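Local coordinates for uncharacterized protein DUF1470 (Jannaschia sp. CCS1, PDB 3H0N) that is of unconfirmed function but binds zinc through a treble-clef finger and possibly acts as a transcription regulator, at residues I147-C153 and Q167-C173. Coordinates in Å, arbitrary orientation, origin at the centre of the assembly. Numbering follows the deposited sequence.
With NA (sodium ion), chain D; ZN (zinc ion), chain B.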
loop_
_atom_site.group_PDB
_atom_site.type_symbol
_atom_site.label_atom_id
_atom_site.label_comp_id
_atom_site.label_asym_id
_atom_site.label_seq_id
_atom_site.Cartn_x
_atom_site.Cartn_y
_atom_site.Cartn_z
ATOM N N ILE A 147 -22.947 -1.513 7.753
ATOM C CA ILE A 147 -24.195 -1.389 6.989
ATOM C C ILE A 147 -25.087 -0.426 7.774
ATOM O O ILE A 147 -25.228 -0.529 8.984
ATOM C CB ILE A 147 -24.941 -2.732 6.850
ATOM C CG1 ILE A 147 -24.021 -3.844 6.380
ATOM C CG2 ILE A 147 -26.179 -2.618 5.851
ATOM C CD1 ILE A 147 -23.435 -3.610 5.090
ATOM N N CYS A 148 -25.622 0.588 7.096
ATOM C CA CYS A 148 -26.377 1.657 7.741
ATOM C C CYS A 148 -27.442 1.127 8.705
ATOM O O CYS A 148 -28.246 0.247 8.350
ATOM C CB CYS A 148 -27.053 2.541 6.719
ATOM S SG CYS A 148 -27.658 4.064 7.404
ATOM N N ASN A 149 -27.489 1.726 9.869
ATOM C CA ASN A 149 -28.492 1.350 10.889
ATOM C C ASN A 149 -29.843 2.010 10.686
ATOM O O ASN A 149 -30.793 1.707 11.420
ATOM C CB ASN A 149 -27.953 1.623 12.293
ATOM C CG ASN A 149 -27.065 0.500 12.817
ATOM O OD1 ASN A 149 -26.923 -0.592 12.194
ATOM N ND2 ASN A 149 -26.651 0.673 14.079
ATOM N N ALA A 150 -29.981 2.920 9.734
ATOM C CA ALA A 150 -31.251 3.605 9.585
ATOM C C ALA A 150 -32.295 2.669 8.979
ATOM O O ALA A 150 -31.967 1.710 8.282
ATOM C CB ALA A 150 -31.089 4.882 8.702
ATOM N N HIS A 151 -33.549 2.986 9.235
ATOM C CA HIS A 151 -34.662 2.249 8.647
ATOM C C HIS A 151 -34.660 2.376 7.145
ATOM O O HIS A 151 -34.533 3.486 6.558
ATOM C CB HIS A 151 -35.971 2.781 9.238
ATOM C CG HIS A 151 -37.225 2.188 8.642
ATOM N ND1 HIS A 151 -37.623 0.900 8.922
ATOM C CD2 HIS A 151 -38.170 2.712 7.821
ATOM C CE1 HIS A 151 -38.774 0.670 8.303
ATOM N NE2 HIS A 151 -39.129 1.744 7.633
ATOM N N ARG A 152 -34.837 1.236 6.466
ATOM C CA ARG A 152 -34.804 1.200 5.008
ATOM C C ARG A 152 -33.585 1.940 4.440
ATOM O O ARG A 152 -33.663 2.763 3.507
ATOM C CB ARG A 152 -36.119 1.677 4.387
ATOM C CG ARG A 152 -37.221 0.709 4.580
ATOM C CD ARG A 152 -38.475 1.141 3.869
ATOM N NE ARG A 152 -39.502 0.146 4.083
ATOM C CZ ARG A 152 -40.704 0.162 3.542
ATOM N NH1 ARG A 152 -41.064 1.149 2.744
ATOM N NH2 ARG A 152 -41.522 -0.838 3.800
ATOM N N CYS A 153 -32.436 1.599 5.015
ATOM C CA CYS A 153 -31.170 1.919 4.364
ATOM C C CYS A 153 -30.211 0.790 4.581
ATOM O O CYS A 153 -29.894 0.495 5.740
ATOM C CB CYS A 153 -30.584 3.195 4.894
ATOM S SG CYS A 153 -29.142 3.741 3.919
ATOM N N GLN A 167 -22.617 4.751 13.092
ATOM C CA GLN A 167 -23.752 3.827 12.923
ATOM C C GLN A 167 -24.449 3.988 11.583
ATOM O O GLN A 167 -25.184 3.096 11.178
ATOM C CB GLN A 167 -24.796 4.061 14.055
ATOM C CG GLN A 167 -24.244 3.745 15.447
ATOM C CD GLN A 167 -25.207 4.030 16.615
ATOM O OE1 GLN A 167 -26.076 4.902 16.551
ATOM N NE2 GLN A 167 -25.040 3.272 17.690
ATOM N N TYR A 168 -24.286 5.139 10.934
ATOM C CA TYR A 168 -25.072 5.541 9.779
ATOM C C TYR A 168 -24.181 5.863 8.618
ATOM O O TYR A 168 -23.058 6.371 8.793
ATOM C CB TYR A 168 -26.022 6.730 10.114
ATOM C CG TYR A 168 -26.951 6.418 11.289
ATOM C CD1 TYR A 168 -27.951 5.474 11.167
ATOM C CD2 TYR A 168 -26.781 6.980 12.537
ATOM C CE1 TYR A 168 -28.747 5.146 12.238
ATOM C CE2 TYR A 168 -27.577 6.638 13.611
ATOM C CZ TYR A 168 -28.549 5.732 13.451
ATOM O OH TYR A 168 -29.375 5.340 14.494
ATOM N N CYS A 169 -24.698 5.638 7.420
ATOM C CA CYS A 169 -23.908 5.716 6.190
ATOM C C CYS A 169 -23.600 7.129 5.758
ATOM O O CYS A 169 -22.754 7.329 4.894
ATOM C CB CYS A 169 -24.603 5.033 5.011
ATOM S SG CYS A 169 -26.108 5.898 4.430
ATOM N N SER A 170 -24.308 8.108 6.325
ATOM C CA SER A 170 -24.344 9.448 5.791
ATOM C C SER A 170 -24.899 10.419 6.766
ATOM O O SER A 170 -25.626 10.064 7.684
ATOM C CB SER A 170 -25.210 9.510 4.556
ATOM O OG SER A 170 -26.536 9.166 4.802
ATOM N N LEU A 171 -24.591 11.685 6.522
ATOM C CA LEU A 171 -25.216 12.745 7.289
ATOM C C LEU A 171 -26.726 12.729 7.074
ATOM O O LEU A 171 -27.511 12.984 7.981
ATOM C CB LEU A 171 -24.577 14.089 6.910
ATOM C CG LEU A 171 -25.115 15.310 7.615
ATOM C CD1 LEU A 171 -25.004 15.199 9.109
ATOM C CD2 LEU A 171 -24.365 16.568 7.061
ATOM N N ALA A 172 -27.174 12.347 5.877
ATOM C CA ALA A 172 -28.568 12.275 5.576
ATOM C C ALA A 172 -29.291 11.337 6.543
ATOM O O ALA A 172 -30.283 11.680 7.169
ATOM C CB ALA A 172 -28.774 11.852 4.097
ATOM N N CYS A 173 -28.762 10.123 6.720
ATOM C CA CYS A 173 -29.373 9.171 7.621
ATOM C C CYS A 173 -29.200 9.572 9.076
ATOM O O CYS A 173 -30.106 9.404 9.873
ATOM C CB CYS A 173 -28.827 7.759 7.352
ATOM S SG CYS A 173 -29.376 7.056 5.757
HETATM NA NA NA D . -30.544 -0.175 7.830
HETATM ZN ZN ZN B . -28.093 5.179 5.425
HETATM O O HOH W 1 -24.125 0.277 11.364
HETATM O O HOH W 2 -32.016 3.956 13.729
HETATM O O HOH W 3 -31.222 -1.085 9.863
HETATM O O HOH W 4 -32.412 -1.140 6.697
HETATM O O HOH W 5 -29.992 -2.730 6.962
#
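Four thiolates close a treble-clef zinc finger here, each 2.3 Å from ZN: Cys148 SG and Cys153 SG from the zinc knuckle, the loop between hairpin strands 145-147 and 156-158, Cys169 SG from the loop just before the Ser170 N-cap, and Cys173 SG from the first turn of helix 171-180. The SG-SG distance of 3.8 Å from Cys148 to both Cys169 and Cys173 is that expected of tetrahedral coordination. Two backbone amides, Cys169 N (3.4 Å) and Ala150 N (3.5 Å), donate to Cys148 SG at N-H...S angles of 159° and 167°, consistent with stabilising its charge. Asn149 N donates to Gln167 O (3.0 Å), and water 1 bridges that carbonyl to Ile147 O. Ser170 OG accepts from Cys173 N at 3.1 Å. Cys148 O (2.4 Å), Ala150 O (2.4 Å) and Cys153 O (2.3 Å) hold NA, completed by three waters. The segments bury 331 Å², both sides summed: Cys148 SG makes a sulfur-aromatic contact at the Tyr168 ring edge, 5.4 Å from the centroid and 87° off the normal, and Ala150 CB sits 4.0 Å from Tyr168 CD1 and 3.9 Å from Cys173 CB.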